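Local coordinates for uncharacterized protein (Borrelia turicatae, PDB 5VJ4), which is of unknown molecular function but is a putative surface protein, possibly lipid-binding, from a gene differentially regulated in the tick-mammal transmission cycle, at residues Gly129-Asp134 and Ile196-Phe201; Val157-Thr162 and Gln212-Tyr217; Lys187-Leu192 and Tyr277-Ile282. All coordinates share one frame; numbering follows the deposited sequence.

Contact 1, contact 2 and contact 3 illustrate how helices and a connecting turn pack through small apolar touches, each gathered around one leucine and none relying on a hydrogen bond between its two segments. Helix 176-201 supplies a segment to contacts 1 and 3, while contact 2 joins helix 145-171 to segment 212-217, next to helix 218-222. Contacts 2 and 3 lie deeper, about 13 Å apart between centres, and meet through Tyr217, on which Ile196 of contact 1 also packs. Contact 1 is only partly buried, about 17 Å from each of the others between centres. Contacts 1 and 3 both reach the second subunit, whereas contact 2 stays within the chain.

Contact 1 (Gly129-Asp134 and Ile196-Phe201); sequences GNLTSD and IGYDFF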
ATOM      1  N   GLY A 129       2.829  20.424   6.072  1.00 55.37           N
ATOM      2  CA  GLY A 129       3.700  19.412   5.500  1.00 51.37           C
ATOM      3  C   GLY A 129       4.772  20.003   4.619  1.00 52.82           C
ATOM      4  O   GLY A 129       5.583  20.784   5.080  1.00 94.37           O
ATOM      5  N   ASN A 130       4.766  19.616   3.349  1.00 57.19           N
ATOM      6  CA  ASN A 130       5.772  20.050   2.384  1.00 56.54           C
ATOM      7  C   ASN A 130       5.187  20.999   1.366  1.00 57.70           C
ATOM      8  O   ASN A 130       5.853  21.359   0.377  1.00 68.10           O
ATOM      9  CB  ASN A 130       6.473  18.844   1.705  1.00 48.06           C
ATOM     10  CG  ASN A 130       7.585  18.249   2.584  1.00 82.68           C
ATOM     11  OD1 ASN A 130       8.780  18.490   2.361  1.00116.62           O
ATOM     12  ND2 ASN A 130       7.192  17.503   3.606  1.00 91.23           N
ATOM     13  N   LEU A 131       3.934  21.402   1.597  1.00 53.86           N
ATOM     14  CA  LEU A 131       3.320  22.438   0.783  1.00 64.83           C
ATOM     15  C   LEU A 131       4.036  23.756   1.071  1.00 69.87           C
ATOM     16  O   LEU A 131       4.682  23.905   2.121  1.00 61.75           O
ATOM     17  CB  LEU A 131       1.859  22.551   1.150  1.00 56.14           C
ATOM     18  CG  LEU A 131       1.019  21.327   0.904  1.00 50.10           C
ATOM     19  CD1 LEU A 131      -0.053  21.272   1.962  1.00 82.64           C
ATOM     20  CD2 LEU A 131       0.358  21.546  -0.414  1.00 73.38           C
ATOM     21  N   THR A 132       3.947  24.703   0.150  1.00 79.41           N
ATOM     22  CA  THR A 132       4.618  25.994   0.337  1.00 74.15           C
ATOM     23  C   THR A 132       3.665  26.977   0.961  1.00 78.62           C
ATOM     24  O   THR A 132       2.449  26.893   0.746  1.00 92.53           O
ATOM     25  CB  THR A 132       5.103  26.586  -0.989  1.00 81.97           C
ATOM     26  OG1 THR A 132       3.984  26.645  -1.909  1.00 59.29           O
ATOM     27  CG2 THR A 132       6.332  25.770  -1.534  1.00 49.96           C
ATOM     28  N   SER A 133       4.226  27.930   1.704  1.00 69.59           N
ATOM     29  CA  SER A 133       3.441  28.937   2.406  1.00 50.42           C
ATOM     30  C   SER A 133       2.466  29.618   1.486  1.00 61.88           C
ATOM     31  O   SER A 133       1.375  29.939   1.916  1.00 66.82           O
ATOM     32  CB  SER A 133       4.346  29.967   2.996  1.00 47.30           C
ATOM     33  OG  SER A 133       5.443  29.335   3.633  1.00 89.14           O
ATOM     34  N   ASP A 134       2.848  29.819   0.223  1.00 73.16           N
ATOM     35  CA  ASP A 134       1.974  30.436  -0.755  1.00 68.16           C
ATOM     36  C   ASP A 134       0.645  29.657  -0.843  1.00 83.96           C
ATOM     37  O   ASP A 134      -0.461  30.251  -0.792  1.00 66.83           O
ATOM     38  CB  ASP A 134       2.679  30.566  -2.116  1.00 68.98           C
ATOM     39  N   ILE A 196      -4.461  14.554   4.722  1.00 43.10           N
ATOM     40  CA  ILE A 196      -5.744  15.241   4.881  1.00 51.84           C
ATOM     41  C   ILE A 196      -5.478  16.724   4.719  1.00 60.03           C
ATOM     42  O   ILE A 196      -6.186  17.398   3.951  1.00 57.22           O
ATOM     43  CB  ILE A 196      -6.402  14.929   6.233  1.00 54.90           C
ATOM     44  CG1 ILE A 196      -6.518  13.415   6.387  1.00 49.58           C
ATOM     45  CG2 ILE A 196      -7.748  15.626   6.352  1.00 45.38           C
ATOM     46  CD1 ILE A 196      -6.953  12.925   7.739  1.00 74.73           C
ATOM     47  N   GLY A 197      -4.424  17.209   5.390  1.00 46.72           N
ATOM     48  CA  GLY A 197      -3.913  18.571   5.150  1.00 43.96           C
ATOM     49  C   GLY A 197      -3.909  18.872   3.648  1.00 51.00           C
ATOM     50  O   GLY A 197      -4.676  19.747   3.166  1.00 39.02           O
ATOM     51  N   TYR A 198      -3.107  18.091   2.910  1.00 39.19           N
ATOM     52  CA  TYR A 198      -3.005  18.240   1.465  1.00 40.31           C
ATOM     53  C   TYR A 198      -4.372  18.311   0.784  1.00 40.44           C
ATOM     54  O   TYR A 198      -4.675  19.290   0.107  1.00 47.47           O
ATOM     55  CB  TYR A 198      -2.132  17.142   0.875  1.00 46.40           C
ATOM     56  CG  TYR A 198      -1.849  17.281  -0.612  1.00 54.55           C
ATOM     57  CD1 TYR A 198      -2.858  17.035  -1.557  1.00 38.60           C
ATOM     58  CD2 TYR A 198      -0.545  17.600  -1.089  1.00 56.60           C
ATOM     59  CE1 TYR A 198      -2.613  17.155  -2.928  1.00 54.22           C
ATOM     60  CE2 TYR A 198      -0.284  17.706  -2.466  1.00 47.36           C
ATOM     61  CZ  TYR A 198      -1.338  17.485  -3.377  1.00 51.81           C
ATOM     62  OH  TYR A 198      -1.183  17.593  -4.740  1.00 62.11           O
ATOM     63  N   ASP A 199      -5.220  17.313   0.987  1.00 48.66           N
ATOM     64  CA  ASP A 199      -6.480  17.307   0.245  1.00 58.11           C
ATOM     65  C   ASP A 199      -7.229  18.590   0.505  1.00 51.65           C
ATOM     66  O   ASP A 199      -7.881  19.134  -0.402  1.00 53.10           O
ATOM     67  CB  ASP A 199      -7.352  16.093   0.568  1.00 69.79           C
ATOM     68  CG  ASP A 199      -6.794  14.784   0.010  1.00 69.39           C
ATOM     69  OD1 ASP A 199      -6.063  14.788  -1.005  1.00 95.97           O
ATOM     70  OD2 ASP A 199      -7.105  13.727   0.600  1.00 82.50           O
ATOM     71  N   PHE A 200      -7.085  19.096   1.734  1.00 53.95           N
ATOM     72  CA  PHE A 200      -7.788  20.303   2.144  1.00 61.78           C
ATOM     73  C   PHE A 200      -7.237  21.568   1.469  1.00 63.19           C
ATOM     74  O   PHE A 200      -8.006  22.343   0.892  1.00 54.97           O
ATOM     75  CB  PHE A 200      -7.805  20.451   3.664  1.00 70.45           C
ATOM     76  CG  PHE A 200      -8.173  21.822   4.108  1.00 69.70           C
ATOM     77  CD1 PHE A 200      -9.451  22.318   3.859  1.00 46.85           C
ATOM     78  CD2 PHE A 200      -7.226  22.645   4.721  1.00 63.11           C
ATOM     79  CE1 PHE A 200      -9.775  23.602   4.219  1.00 60.36           C
ATOM     80  CE2 PHE A 200      -7.553  23.929   5.102  1.00 58.89           C
ATOM     81  CZ  PHE A 200      -8.822  24.410   4.847  1.00 60.16           C
ATOM     82  N   PHE A 201      -5.920  21.762   1.537  1.00 55.05           N
ATOM     83  CA  PHE A 201      -5.296  22.947   0.943  1.00 51.32           C
ATOM     84  C   PHE A 201      -5.470  23.045  -0.553  1.00 64.50           C
ATOM     85  O   PHE A 201      -5.802  24.117  -1.063  1.00 73.74           O
ATOM     86  CB  PHE A 201      -3.848  23.090   1.378  1.00 49.64           C
ATOM     87  CG  PHE A 201      -3.734  23.467   2.813  1.00 63.63           C
ATOM     88  CD1 PHE A 201      -4.294  24.665   3.267  1.00 50.35           C
ATOM     89  CD2 PHE A 201      -3.160  22.605   3.728  1.00 56.49           C
ATOM     90  CE1 PHE A 201      -4.240  25.007   4.610  1.00 55.43           C
ATOM     91  CE2 PHE A 201      -3.096  22.948   5.071  1.00 56.29           C
ATOM     92  CZ  PHE A 201      -3.634  24.154   5.512  1.00 53.18           C
TER
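The turn linking helix 118-128 to helix 133-141 plugs onto the C-terminal end of helix 176-201 through one side chain, Leu131, which reaches both Tyr198 and Phe201. Its two methyls divide the work. Leu131 CD1 approaches Phe201 CD2 at 3.8 Å, and Leu131 CD2 meets Tyr198 CD2 at 4.1 Å, each methyl coming obliquely to the ring it touches. The leucine as a whole lies at about a right angle to the Tyr198 side chain. Their separate places on the helix, together with different first torsions (CG of Tyr198 anti to the backbone N, chi1 -174°, that of Phe201 beside it, chi1 -70°), put the two rings on the two methyls of Leu131.

The link is a short interhelical turn: Gly129 leaves the first helix with positive phi (57°), and Thr132 is the N-cap of the next. Between them, the carbonyl O of Leu131 accepts a hydrogen bond from Gln128 NE2. Phe201 is also backed within its own helix, where Phe200 CD2 stands 3.7 Å above the plane of the Phe201 ring, over its centre. Ile127 and Ile136, from the helices before and after the turn, also pack on Phe201. Toward the dimer partner, Asn130 OD1 is hydrogen-bonded to Lys265 NZ of the second subunit, and Tyr198 packs on Gly336 of that subunit.

Contact 2 (Val157-Thr162 and Gln212-Tyr217); sequences VSLLKT and QAVVYY
Tyr217 lies beside Leu159, but its ring is directed elsewhere: the tyrosine offers the leucine its CB and main chain, and lodges the ring against helix 176-201. There Tyr217 CE1 lies 3.9 Å from Ile196 CD1, and Tyr217 CE2 packs against Tyr189 CD1. The ring of the preceding residue, Tyr216, has Gln212 O on one face, 3.6 Å above the plane and displaced toward the rim, though the Tyr216 side chain makes no contact with 157-162. Both rings form cation-pi pairs, Tyr217 with Arg220 and Tyr216 with Arg286.

Leu159 comes from helix 145-171 and spreads its two methyls over different residues. Leu159 CD1 sits 4.0 Å from Tyr217 C and 4.2 Å from Tyr217 CB, the two side chains running side by side and pointing the same way. In this all-helical chain, the contact packs helix 145-171 on the segment 212-217, which carries the chain from helix 207-214 to helix 218-222. Leu159 meets main-chain atoms there as well as side chains: Leu159 CD2 approaches Val214 O at 3.6 Å and Val214 CG2 at 3.8 Å. The valine presents this methyl because CG2 is anti to the backbone N. Beyond the two segments, Phe221 of helix 218-222 touches Leu159, and Val193 of helix 176-201 packs on Val214.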
ATOM      1  N   VAL A 157      -5.219  21.444  16.807  1.00 61.13           N
ATOM      2  CA  VAL A 157      -4.514  21.720  18.055  1.00 62.64           C
ATOM      3  C   VAL A 157      -4.855  20.656  19.079  1.00 56.88           C
ATOM      4  O   VAL A 157      -3.964  20.158  19.779  1.00 56.90           O
ATOM      5  CB  VAL A 157      -4.759  23.149  18.572  1.00 71.53           C
ATOM      6  CG1 VAL A 157      -4.135  23.322  19.946  1.00 48.86           C
ATOM      7  CG2 VAL A 157      -4.137  24.166  17.612  1.00 73.52           C
ATOM      8  N   SER A 158      -6.134  20.288  19.132  1.00 64.27           N
ATOM      9  CA  SER A 158      -6.562  19.160  19.951  1.00 59.70           C
ATOM     10  C   SER A 158      -5.763  17.886  19.571  1.00 71.43           C
ATOM     11  O   SER A 158      -5.142  17.213  20.428  1.00 62.96           O
ATOM     12  CB  SER A 158      -8.072  18.964  19.823  1.00 44.68           C
ATOM     13  OG  SER A 158      -8.376  17.590  19.929  1.00111.18           O
ATOM     14  N   LEU A 159      -5.740  17.584  18.280  1.00 59.89           N
ATOM     15  CA  LEU A 159      -4.941  16.465  17.817  1.00 60.97           C
ATOM     16  C   LEU A 159      -3.483  16.516  18.290  1.00 59.88           C
ATOM     17  O   LEU A 159      -2.917  15.494  18.687  1.00 61.21           O
ATOM     18  CB  LEU A 159      -4.988  16.350  16.299  1.00 54.89           C
ATOM     19  CG  LEU A 159      -4.270  15.119  15.755  1.00 52.46           C
ATOM     20  CD1 LEU A 159      -4.805  13.853  16.437  1.00 60.53           C
ATOM     21  CD2 LEU A 159      -4.460  15.054  14.260  1.00 47.34           C
ATOM     22  N   LEU A 160      -2.878  17.697  18.252  1.00 58.41           N
ATOM     23  CA  LEU A 160      -1.479  17.787  18.611  1.00 49.23           C
ATOM     24  C   LEU A 160      -1.281  17.592  20.100  1.00 63.77           C
ATOM     25  O   LEU A 160      -0.267  16.994  20.505  1.00 58.11           O
ATOM     26  CB  LEU A 160      -0.894  19.085  18.121  1.00 61.87           C
ATOM     27  CG  LEU A 160      -0.869  19.175  16.604  1.00 62.85           C
ATOM     28  CD1 LEU A 160      -0.528  20.576  16.131  1.00 72.17           C
ATOM     29  CD2 LEU A 160       0.158  18.190  16.090  1.00 65.03           C
ATOM     30  N   LYS A 161      -2.258  18.050  20.907  1.00 64.21           N
ATOM     31  CA  LYS A 161      -2.208  17.847  22.373  1.00 67.73           C
ATOM     32  C   LYS A 161      -2.166  16.345  22.637  1.00 62.23           C
ATOM     33  O   LYS A 161      -1.284  15.856  23.383  1.00 70.90           O
ATOM     34  CB  LYS A 161      -3.359  18.566  23.116  1.00 47.98           C
ATOM     35  N   THR A 162      -3.069  15.616  21.964  1.00 54.79           N
ATOM     36  CA  THR A 162      -3.111  14.156  22.068  1.00 57.23           C
ATOM     37  C   THR A 162      -1.780  13.538  21.661  1.00 56.37           C
ATOM     38  O   THR A 162      -1.210  12.742  22.411  1.00 62.57           O
ATOM     39  CB  THR A 162      -4.263  13.559  21.251  1.00 61.13           C
ATOM     40  OG1 THR A 162      -5.489  13.747  21.951  1.00 77.86           O
ATOM     41  CG2 THR A 162      -4.073  12.082  21.041  1.00 64.86           C
ATOM     42  N   GLN A 212     -13.686  16.822  10.414  1.00 60.17           N
ATOM     43  CA  GLN A 212     -14.341  15.528  10.635  1.00 51.97           C
ATOM     44  C   GLN A 212     -13.314  14.423  10.636  1.00 61.94           C
ATOM     45  O   GLN A 212     -13.357  13.554  11.505  1.00 69.64           O
ATOM     46  CB  GLN A 212     -15.334  15.275   9.499  1.00 58.29           C
ATOM     47  CG  GLN A 212     -16.385  14.213   9.716  1.00 67.40           C
ATOM     48  CD  GLN A 212     -17.300  14.095   8.508  1.00 82.43           C
ATOM     49  OE1 GLN A 212     -16.913  13.542   7.457  1.00 92.73           O
ATOM     50  NE2 GLN A 212     -18.528  14.617   8.645  1.00 78.54           N
ATOM     51  N   ALA A 213     -12.386  14.510   9.674  1.00 46.16           N
ATOM     52  CA  ALA A 213     -11.439  13.464   9.367  1.00 48.53           C
ATOM     53  C   ALA A 213     -10.194  13.483  10.220  1.00 54.97           C
ATOM     54  O   ALA A 213      -9.586  12.440  10.499  1.00 56.82           O
ATOM     55  CB  ALA A 213     -11.053  13.534   7.902  1.00 43.02           C
ATOM     56  N   VAL A 214      -9.796  14.672  10.623  1.00 52.67           N
ATOM     57  CA  VAL A 214      -8.543  14.811  11.325  1.00 53.76           C
ATOM     58  C   VAL A 214      -8.638  14.255  12.758  1.00 56.87           C
ATOM     59  O   VAL A 214      -7.646  13.806  13.314  1.00 56.54           O
ATOM     60  CB  VAL A 214      -8.051  16.274  11.240  1.00 61.60           C
ATOM     61  CG1 VAL A 214      -8.672  17.167  12.313  1.00 72.10           C
ATOM     62  CG2 VAL A 214      -6.555  16.322  11.291  1.00 62.87           C
ATOM     63  N   VAL A 215      -9.826  14.269  13.352  1.00 60.38           N
ATOM     64  CA  VAL A 215      -9.954  13.765  14.721  1.00 68.51           C
ATOM     65  C   VAL A 215     -10.033  12.242  14.796  1.00 64.85           C
ATOM     66  O   VAL A 215      -9.914  11.690  15.879  1.00 70.47           O
ATOM     67  CB  VAL A 215     -11.113  14.385  15.523  1.00 58.47           C
ATOM     68  CG1 VAL A 215     -10.813  15.845  15.878  1.00 84.71           C
ATOM     69  CG2 VAL A 215     -12.423  14.203  14.789  1.00 50.71           C
ATOM     70  N   TYR A 216     -10.226  11.578  13.658  1.00 44.96           N
ATOM     71  CA  TYR A 216     -10.123  10.136  13.591  1.00 37.32           C
ATOM     72  C   TYR A 216      -8.823   9.620  14.215  1.00 54.47           C
ATOM     73  O   TYR A 216      -8.744   8.442  14.602  1.00 71.02           O
ATOM     74  CB  TYR A 216     -10.209   9.614  12.146  1.00 37.02           C
ATOM     75  CG  TYR A 216     -11.533   9.807  11.421  1.00 49.19           C
ATOM     76  CD1 TYR A 216     -12.748   9.887  12.112  1.00 44.24           C
ATOM     77  CD2 TYR A 216     -11.576   9.862  10.028  1.00 51.73           C
ATOM     78  CE1 TYR A 216     -13.949  10.027  11.433  1.00 46.96           C
ATOM     79  CE2 TYR A 216     -12.780  10.021   9.340  1.00 49.97           C
ATOM     80  CZ  TYR A 216     -13.953  10.115  10.046  1.00 48.20           C
ATOM     81  OH  TYR A 216     -15.129  10.287   9.378  1.00 62.30           O
ATOM     82  N   TYR A 217      -7.814  10.490  14.309  1.00 47.93           N
ATOM     83  CA  TYR A 217      -6.465  10.044  14.657  1.00 49.39           C
ATOM     84  C   TYR A 217      -6.180  10.159  16.148  1.00 48.78           C
ATOM     85  O   TYR A 217      -5.254   9.531  16.645  1.00 58.29           O
ATOM     86  CB  TYR A 217      -5.391  10.725  13.760  1.00 49.12           C
ATOM     87  CG  TYR A 217      -5.324  10.082  12.376  1.00 49.27           C
ATOM     88  CD1 TYR A 217      -6.135  10.537  11.341  1.00 45.26           C
ATOM     89  CD2 TYR A 217      -4.491   8.979  12.117  1.00 47.72           C
ATOM     90  CE1 TYR A 217      -6.116   9.927  10.084  1.00 46.20           C
ATOM     91  CE2 TYR A 217      -4.476   8.351  10.863  1.00 47.73           C
ATOM     92  CZ  TYR A 217      -5.293   8.828   9.848  1.00 54.19           C
ATOM     93  OH  TYR A 217      -5.287   8.233   8.596  1.00 55.62           O
TER

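Contact 3 (Lys187-Leu192 and Tyr277-Ile282); sequences KRYDGL and YVVRMI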
ATOM      1  N   LYS A 187       5.065   8.291  12.921  1.00 47.39           N
ATOM      2  CA  LYS A 187       5.365   8.898  11.618  1.00 50.58           C
ATOM      3  C   LYS A 187       4.311   8.577  10.537  1.00 57.93           C
ATOM      4  O   LYS A 187       3.810   9.483   9.846  1.00 56.41           O
ATOM      5  CB  LYS A 187       6.781   8.542  11.161  1.00 66.39           C
ATOM      6  CG  LYS A 187       7.826   9.208  12.031  1.00 76.74           C
ATOM      7  CD  LYS A 187       9.224   8.622  11.903  1.00 98.82           C
ATOM      8  CE  LYS A 187      10.089   9.142  13.052  1.00123.07           C
ATOM      9  NZ  LYS A 187      11.550   8.953  12.850  1.00144.20           N
ATOM     10  N   ARG A 188       3.940   7.306  10.419  1.00 48.94           N
ATOM     11  CA  ARG A 188       2.900   6.933   9.455  1.00 49.48           C
ATOM     12  C   ARG A 188       1.643   7.772   9.684  1.00 48.67           C
ATOM     13  O   ARG A 188       1.088   8.344   8.743  1.00 45.09           O
ATOM     14  CB  ARG A 188       2.583   5.436   9.508  1.00 47.06           C
ATOM     15  CG  ARG A 188       3.798   4.548   9.397  1.00 45.15           C
ATOM     16  CD  ARG A 188       3.478   3.159   8.884  1.00 61.44           C
ATOM     17  NE  ARG A 188       4.652   2.295   8.944  1.00 72.47           N
ATOM     18  CZ  ARG A 188       5.125   1.734  10.056  1.00 63.69           C
ATOM     19  NH1 ARG A 188       4.528   1.926  11.243  1.00 54.59           N
ATOM     20  NH2 ARG A 188       6.212   0.983   9.973  1.00 66.49           N
ATOM     21  N   TYR A 189       1.242   7.899  10.946  1.00 44.83           N
ATOM     22  CA  TYR A 189       0.063   8.662  11.257  1.00 54.70           C
ATOM     23  C   TYR A 189       0.230  10.136  10.845  1.00 65.84           C
ATOM     24  O   TYR A 189      -0.703  10.711  10.225  1.00 55.20           O
ATOM     25  CB  TYR A 189      -0.305   8.525  12.717  1.00 56.57           C
ATOM     26  CG  TYR A 189      -0.813   7.171  13.190  1.00 53.89           C
ATOM     27  CD1 TYR A 189      -1.219   6.173  12.305  1.00 68.76           C
ATOM     28  CD2 TYR A 189      -0.929   6.915  14.559  1.00 52.99           C
ATOM     29  CE1 TYR A 189      -1.698   4.950  12.776  1.00 59.02           C
ATOM     30  CE2 TYR A 189      -1.434   5.723  15.025  1.00 55.89           C
ATOM     31  CZ  TYR A 189      -1.806   4.739  14.138  1.00 57.93           C
ATOM     32  OH  TYR A 189      -2.279   3.558  14.659  1.00 74.18           O
ATOM     33  N   ASP A 190       1.412  10.714  11.138  1.00 46.42           N
ATOM     34  CA  ASP A 190       1.768  12.066  10.646  1.00 47.15           C
ATOM     35  C   ASP A 190       1.474  12.190   9.160  1.00 47.10           C
ATOM     36  O   ASP A 190       0.706  13.071   8.732  1.00 55.09           O
ATOM     37  CB  ASP A 190       3.242  12.400  10.899  1.00 54.25           C
ATOM     38  CG  ASP A 190       3.511  12.882  12.327  1.00 75.04           C
ATOM     39  OD1 ASP A 190       2.550  13.268  13.031  1.00 57.08           O
ATOM     40  OD2 ASP A 190       4.696  12.872  12.747  1.00 99.01           O
ATOM     41  N   GLY A 191       2.016  11.251   8.391  1.00 39.14           N
ATOM     42  CA  GLY A 191       1.839  11.256   6.949  1.00 35.65           C
ATOM     43  C   GLY A 191       0.393  11.327   6.581  1.00 39.49           C
ATOM     44  O   GLY A 191      -0.003  12.151   5.757  1.00 55.40           O
ATOM     45  N   LEU A 192      -0.412  10.482   7.224  1.00 49.69           N
ATOM     46  CA  LEU A 192      -1.821  10.376   6.862  1.00 47.91           C
ATOM     47  C   LEU A 192      -2.532  11.679   7.173  1.00 55.76           C
ATOM     48  O   LEU A 192      -3.318  12.177   6.354  1.00 50.37           O
ATOM     49  CB  LEU A 192      -2.467   9.199   7.558  1.00 44.32           C
ATOM     50  CG  LEU A 192      -2.039   7.816   7.042  1.00 42.24           C
ATOM     51  CD1 LEU A 192      -2.317   6.797   8.111  1.00 57.60           C
ATOM     52  CD2 LEU A 192      -2.755   7.431   5.784  1.00 35.75           C
ATOM     53  N   TYR A 277      -2.291   1.252   5.673  1.00 38.69           N
ATOM     54  CA  TYR A 277      -3.406   1.169   4.701  1.00 45.25           C
ATOM     55  C   TYR A 277      -4.749   0.846   5.316  1.00 52.40           C
ATOM     56  O   TYR A 277      -5.763   1.257   4.781  1.00 47.69           O
ATOM     57  CB  TYR A 277      -3.134   0.222   3.550  1.00 34.12           C
ATOM     58  CG  TYR A 277      -1.986   0.706   2.763  1.00 45.97           C
ATOM     59  CD1 TYR A 277      -0.678   0.384   3.128  1.00 55.57           C
ATOM     60  CD2 TYR A 277      -2.187   1.555   1.693  1.00 52.11           C
ATOM     61  CE1 TYR A 277       0.400   0.888   2.430  1.00 59.31           C
ATOM     62  CE2 TYR A 277      -1.123   2.069   0.997  1.00 53.44           C
ATOM     63  CZ  TYR A 277       0.167   1.741   1.373  1.00 53.52           C
ATOM     64  OH  TYR A 277       1.240   2.249   0.678  1.00 64.47           O
ATOM     65  N   VAL A 278      -4.750   0.133   6.438  1.00 44.84           N
ATOM     66  CA  VAL A 278      -5.991  -0.235   7.023  1.00 49.64           C
ATOM     67  C   VAL A 278      -6.688   1.013   7.525  1.00 57.87           C
ATOM     68  O   VAL A 278      -7.857   1.212   7.236  1.00 52.92           O
ATOM     69  CB  VAL A 278      -5.849  -1.258   8.150  1.00 53.76           C
ATOM     70  CG1 VAL A 278      -7.155  -1.354   8.940  1.00 41.08           C
ATOM     71  CG2 VAL A 278      -5.535  -2.612   7.569  1.00 54.16           C
ATOM     72  N   VAL A 279      -5.989   1.858   8.271  1.00 53.78           N
ATOM     73  CA  VAL A 279      -6.670   3.031   8.833  1.00 48.73           C
ATOM     74  C   VAL A 279      -7.143   3.994   7.752  1.00 49.11           C
ATOM     75  O   VAL A 279      -8.211   4.559   7.857  1.00 43.19           O
ATOM     76  CB  VAL A 279      -5.875   3.767   9.914  1.00 43.81           C
ATOM     77  CG1 VAL A 279      -5.589   2.823  11.057  1.00 44.11           C
ATOM     78  CG2 VAL A 279      -4.588   4.347   9.390  1.00 44.98           C
ATOM     79  N   ARG A 280      -6.381   4.138   6.684  1.00 46.68           N
ATOM     80  CA  ARG A 280      -6.836   5.011   5.639  1.00 47.77           C
ATOM     81  C   ARG A 280      -8.125   4.510   4.971  1.00 47.85           C
ATOM     82  O   ARG A 280      -9.023   5.284   4.695  1.00 54.54           O
ATOM     83  CB  ARG A 280      -5.749   5.234   4.636  1.00 46.61           C
ATOM     84  CG  ARG A 280      -6.119   6.324   3.691  1.00 67.19           C
ATOM     85  CD  ARG A 280      -4.952   6.698   2.823  1.00 80.47           C
ATOM     86  NE  ARG A 280      -5.355   7.817   1.973  1.00 80.38           N
ATOM     87  CZ  ARG A 280      -5.853   7.676   0.750  1.00 72.11           C
ATOM     88  NH1 ARG A 280      -6.185   8.750   0.064  1.00 88.36           N
ATOM     89  NH2 ARG A 280      -6.011   6.462   0.210  1.00100.72           N
HETATM   90  N   MSE A 281      -8.232   3.210   4.753  1.00 53.91           N
HETATM   91  CA  MSE A 281      -9.454   2.661   4.184  1.00 57.61           C
HETATM   92  C   MSE A 281     -10.597   2.913   5.117  1.00 50.23           C
HETATM   93  O   MSE A 281     -11.709   3.052   4.671  1.00 56.79           O
HETATM   94  CB  MSE A 281      -9.274   1.185   4.001  1.00 50.87           C
HETATM   95  CG  MSE A 281     -10.589   0.565   3.582  1.00 77.79           C
HETATM   96 SE   MSE A 281     -10.491  -1.402   3.840  1.00 85.55          SE
HETATM   97  CE  MSE A 281     -10.843  -1.663   5.744  1.00 53.17           C
ATOM     98  N   ILE A 282     -10.323   3.003   6.410  1.00 42.01           N
ATOM     99  CA  ILE A 282     -11.368   3.243   7.412  1.00 46.09           C
ATOM    100  C   ILE A 282     -11.906   4.676   7.338  1.00 67.34           C
ATOM    101  O   ILE A 282     -13.135   4.876   7.356  1.00 57.73           O
ATOM    102  CB  ILE A 282     -10.873   2.940   8.860  1.00 53.03           C
ATOM    103  CG1 ILE A 282     -10.487   1.469   8.999  1.00 53.83           C
ATOM    104  CG2 ILE A 282     -11.924   3.299   9.905  1.00 44.09           C
ATOM    105  CD1 ILE A 282     -10.109   1.060  10.403  1.00 47.01           C
TER
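Asp190 OD1, on the helix segment that sends Leu192 against Val279, is held by two groups at once: a salt bridge from Lys163 NZ and a hydrogen bond with Tyr126 OH. This polar grip ties helix 176-201 to its neighbours, while the contact with 277-282 is made by carbon atoms, with no hydrogen bond between the segments.

At its centre Leu192 divides its methyls between two adjacent residues of helix 263-301. Leu192 CD1 meets Val279 CG2 at 3.6 Å, a methyl against a methyl. Leu192 CD2 lies against the aliphatic part of Arg280, 3.8 Å from Arg280 CD and 3.9 Å from Arg280 CB. The arginine can offer this run of carbons because its chain is extended from CG to NE, with CG anti to the backbone N (chi1 -170°); the guanidinium is carried onward, where NH2 has a long, weak pairing with a sulfate ion, probably from the crystallisation liquor. Tyr189, one turn before Leu192, adds a looser touch, its CE1 standing 4.5 Å from Val279 CG2 and the methyl approaching the ring obliquely. Val279 CG2 therefore serves both residues of helix 176-201.

The two helix segments run in roughly the same direction, crossing at -32° with their axes 11.0 Å apart. Helix 218-222 packs beside both, Phe221 meeting the Tyr189 ring edge-to-face and Arg220 touching Val279, while the selenomethionine at Met281 and Ile282 both touch Ile249 of helix 243-256.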